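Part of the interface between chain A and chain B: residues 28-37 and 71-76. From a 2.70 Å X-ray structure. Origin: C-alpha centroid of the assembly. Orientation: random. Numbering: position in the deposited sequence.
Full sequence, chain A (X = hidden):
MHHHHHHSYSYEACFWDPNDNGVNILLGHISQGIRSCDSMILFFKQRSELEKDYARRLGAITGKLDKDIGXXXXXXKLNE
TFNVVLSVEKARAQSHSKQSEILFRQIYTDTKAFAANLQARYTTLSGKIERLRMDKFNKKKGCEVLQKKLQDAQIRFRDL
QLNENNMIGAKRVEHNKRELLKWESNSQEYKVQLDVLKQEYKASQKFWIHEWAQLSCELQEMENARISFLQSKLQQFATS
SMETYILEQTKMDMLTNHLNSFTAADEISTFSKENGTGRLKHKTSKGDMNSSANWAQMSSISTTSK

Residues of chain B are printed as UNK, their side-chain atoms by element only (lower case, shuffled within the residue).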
# COMPACT_ATOMS: atom_id res chain seq x y z
N GLY A 28 -26.63 18.77 22.83
CA GLY A 28 -25.36 19.22 22.31
C GLY A 28 -24.41 18.06 22.09
O GLY A 28 -23.71 18.00 21.08
N HIS A 29 -24.41 17.13 23.04
CA HIS A 29 -23.51 15.98 22.99
C HIS A 29 -23.83 15.03 21.83
O HIS A 29 -22.93 14.60 21.10
CB HIS A 29 -23.55 15.21 24.30
CG HIS A 29 -22.62 14.04 24.35
ND1 HIS A 29 -21.27 14.15 24.01
CD2 HIS A 29 -22.80 12.75 24.69
CE1 HIS A 29 -20.70 12.98 24.14
NE2 HIS A 29 -21.60 12.10 24.56
N ILE A 30 -25.11 14.71 21.66
CA ILE A 30 -25.53 13.82 20.59
C ILE A 30 -25.26 14.45 19.23
O ILE A 30 -24.82 13.78 18.30
CB ILE A 30 -27.04 13.45 20.73
CG1 ILE A 30 -27.21 12.22 21.61
CG2 ILE A 30 -27.67 13.18 19.37
CD1 ILE A 30 -26.99 12.46 23.09
N SER A 31 -25.51 15.75 19.13
CA SER A 31 -25.32 16.49 17.88
C SER A 31 -23.86 16.54 17.46
O SER A 31 -23.54 16.39 16.28
CB SER A 31 -25.87 17.91 18.02
OG SER A 31 -25.32 18.77 17.04
N GLN A 32 -22.97 16.77 18.42
CA GLN A 32 -21.55 16.86 18.11
C GLN A 32 -21.00 15.48 17.77
O GLN A 32 -20.01 15.36 17.05
CB GLN A 32 -20.77 17.48 19.28
CG GLN A 32 -20.24 16.48 20.30
CD GLN A 32 -19.08 17.03 21.11
OE1 GLN A 32 -18.71 18.20 20.97
NE2 GLN A 32 -18.49 16.19 21.95
N GLY A 33 -21.65 14.45 18.29
CA GLY A 33 -21.24 13.08 18.03
C GLY A 33 -21.61 12.66 16.62
O GLY A 33 -20.97 11.80 16.02
N ILE A 34 -22.65 13.29 16.09
CA ILE A 34 -23.10 13.00 14.73
C ILE A 34 -22.12 13.58 13.72
O ILE A 34 -21.74 12.91 12.76
CB ILE A 34 -24.52 13.54 14.50
CG1 ILE A 34 -25.53 12.70 15.28
CG2 ILE A 34 -24.87 13.50 13.02
CD1 ILE A 34 -26.89 13.32 15.35
N ARG A 35 -21.70 14.83 13.94
CA ARG A 35 -20.71 15.47 13.07
C ARG A 35 -19.36 14.78 13.19
O ARG A 35 -18.58 14.77 12.25
CB ARG A 35 -20.57 16.95 13.42
CG ARG A 35 -21.83 17.77 13.22
CD ARG A 35 -21.77 19.06 14.02
NE ARG A 35 -22.96 19.89 13.80
CZ ARG A 35 -23.00 21.20 14.03
NH1 ARG A 35 -21.93 21.84 14.49
NH2 ARG A 35 -24.13 21.87 13.81
N SER A 36 -19.11 14.20 14.36
CA SER A 36 -17.85 13.52 14.63
C SER A 36 -17.71 12.26 13.77
O SER A 36 -16.61 11.76 13.56
CB SER A 36 -17.75 13.16 16.11
OG SER A 36 -16.66 12.30 16.36
N CYS A 37 -18.84 11.75 13.28
CA CYS A 37 -18.83 10.59 12.39
C CYS A 37 -18.17 10.93 11.06
O CYS A 37 -17.55 10.08 10.43
CB CYS A 37 -20.25 10.07 12.15
SG CYS A 37 -21.01 9.23 13.57
N UNK B 71 -11.23 19.14 15.37
CA UNK B 71 -12.38 19.97 15.03
C UNK B 71 -13.67 19.34 15.55
O UNK B 71 -14.30 19.86 16.46
c UNK B 71 -13.71 21.04 13.19
o UNK B 71 -11.31 20.82 13.02
c UNK B 71 -12.50 20.18 13.51
N UNK B 72 -14.04 18.21 14.95
CA UNK B 72 -15.17 17.43 15.44
C UNK B 72 -14.76 16.65 16.68
O UNK B 72 -14.41 15.47 16.60
c UNK B 72 -15.67 16.47 14.37
n UNK B 72 -15.62 16.46 11.95
o UNK B 72 -16.37 18.30 13.00
c UNK B 72 -15.92 17.15 13.04
N UNK B 73 -14.80 17.32 17.83
CA UNK B 73 -14.44 16.69 19.09
C UNK B 73 -15.38 15.53 19.40
O UNK B 73 -16.55 15.55 19.02
se UNK B 73 -13.50 20.06 21.57
c UNK B 73 -14.47 17.71 20.22
c UNK B 73 -13.42 18.79 20.10
c UNK B 73 -15.21 20.90 21.13
N UNK B 74 -14.85 14.53 20.09
CA UNK B 74 -15.65 13.38 20.51
C UNK B 74 -15.29 13.02 21.95
O UNK B 74 -14.33 13.55 22.50
o UNK B 74 -17.28 11.03 20.51
c UNK B 74 -15.43 12.19 19.58
o UNK B 74 -16.99 10.90 18.34
c UNK B 74 -16.65 11.31 19.47
N UNK B 75 -16.07 12.13 22.55
CA UNK B 75 -15.99 11.90 23.99
C UNK B 75 -15.35 10.57 24.35
O UNK B 75 -15.45 9.61 23.59
c UNK B 75 -17.02 12.01 28.40
o UNK B 75 -17.42 10.35 30.06
c UNK B 75 -17.80 9.84 27.75
c UNK B 75 -17.42 10.73 28.74
c UNK B 75 -17.79 10.24 26.42
c UNK B 75 -17.38 11.96 24.61
c UNK B 75 -17.41 11.52 26.06
c UNK B 75 -17.02 12.40 27.07
N UNK B 76 -14.70 10.55 25.52
CA UNK B 76 -14.22 9.33 26.15
C UNK B 76 -13.59 8.31 25.24
O UNK B 76 -12.93 8.64 24.25
O HOH W 1 -14.19 12.74 15.35

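Position 71 has three side-chain atoms: one carbon that carries an oxygen and a second carbon. None of them reaches the chain A stretch. That beta-branched pattern is threonine. The backbone O of Thr B71 accepts a weak hydrogen bond from the N of position 73, 2.9 Å away.

Position 72 has four side-chain atoms: two carbons, the second carrying one oxygen and one nitrogen. The CA-to-CB bond points toward the chain A stretch, and the CB lies 3.7 Å from Ser A36 CA. This is a short amide, so the residue is asparagine. It is the first residue to leave helical geometry. Asn B72 ND2 comes within 3.4 Å of Arg A35 O, but the angle is poor and no hydrogen bond forms.

Position 73 has an unbranched side chain of two carbons, a selenium and a last carbon. The CA-to-CB bond points sideways, and the CB is 4.3 Å from Gln A32 OE1. This is selenomethionine, in the place of methionine. The backbone makes contacts too: Met B73 O is 3.6 Å from Gln A32 NE2 and 4.0 Å from Ser A36 CB.

Position 74 has two carbons, the second carrying two oxygens. One of these oxygens lies 2.4 Å from Ser A36 OG. A carboxylate on so short a chain is aspartate. Ser A36 OG donates this very short hydrogen bond to Asp B74 OD2. The other oxygen, Asp B74 OD1, accepts a hydrogen bond of 2.6 Å from the backbone N of position 75.

Position 75 has one carbon leading to a six-carbon ring that bears an oxygen. Its CB sits 3.5 Å from His A29 CE1, at the edge of the histidine ring. This is tyrosine. The rings of His A29 and Tyr B75 form an offset edge-to-face pair, with the histidine edge toward the tyrosine face. Their centroids are 5.7 Å apart and their planes are at 86°.

Position 76 has no side-chain atoms and does not touch the chain A stretch. It is glycine. Its phi is positive, which favours glycine, and a CB on Gly B76 would clash with Tyr B75 CE2 at 2.8 Å.

The contact sets a non-helical segment of chain B against a helical stretch of chain A. Ser A36 is central. It packs on Asn B72 and hydrogen-bonds to Asp B74. Water 1 donates to Ser A36 OG at 2.7 Å and to Asn B72 O at 3.0 Å, bridging the chains. The aromatic pair adds packing at His A29.

Chain B (71-76) TNMDYG
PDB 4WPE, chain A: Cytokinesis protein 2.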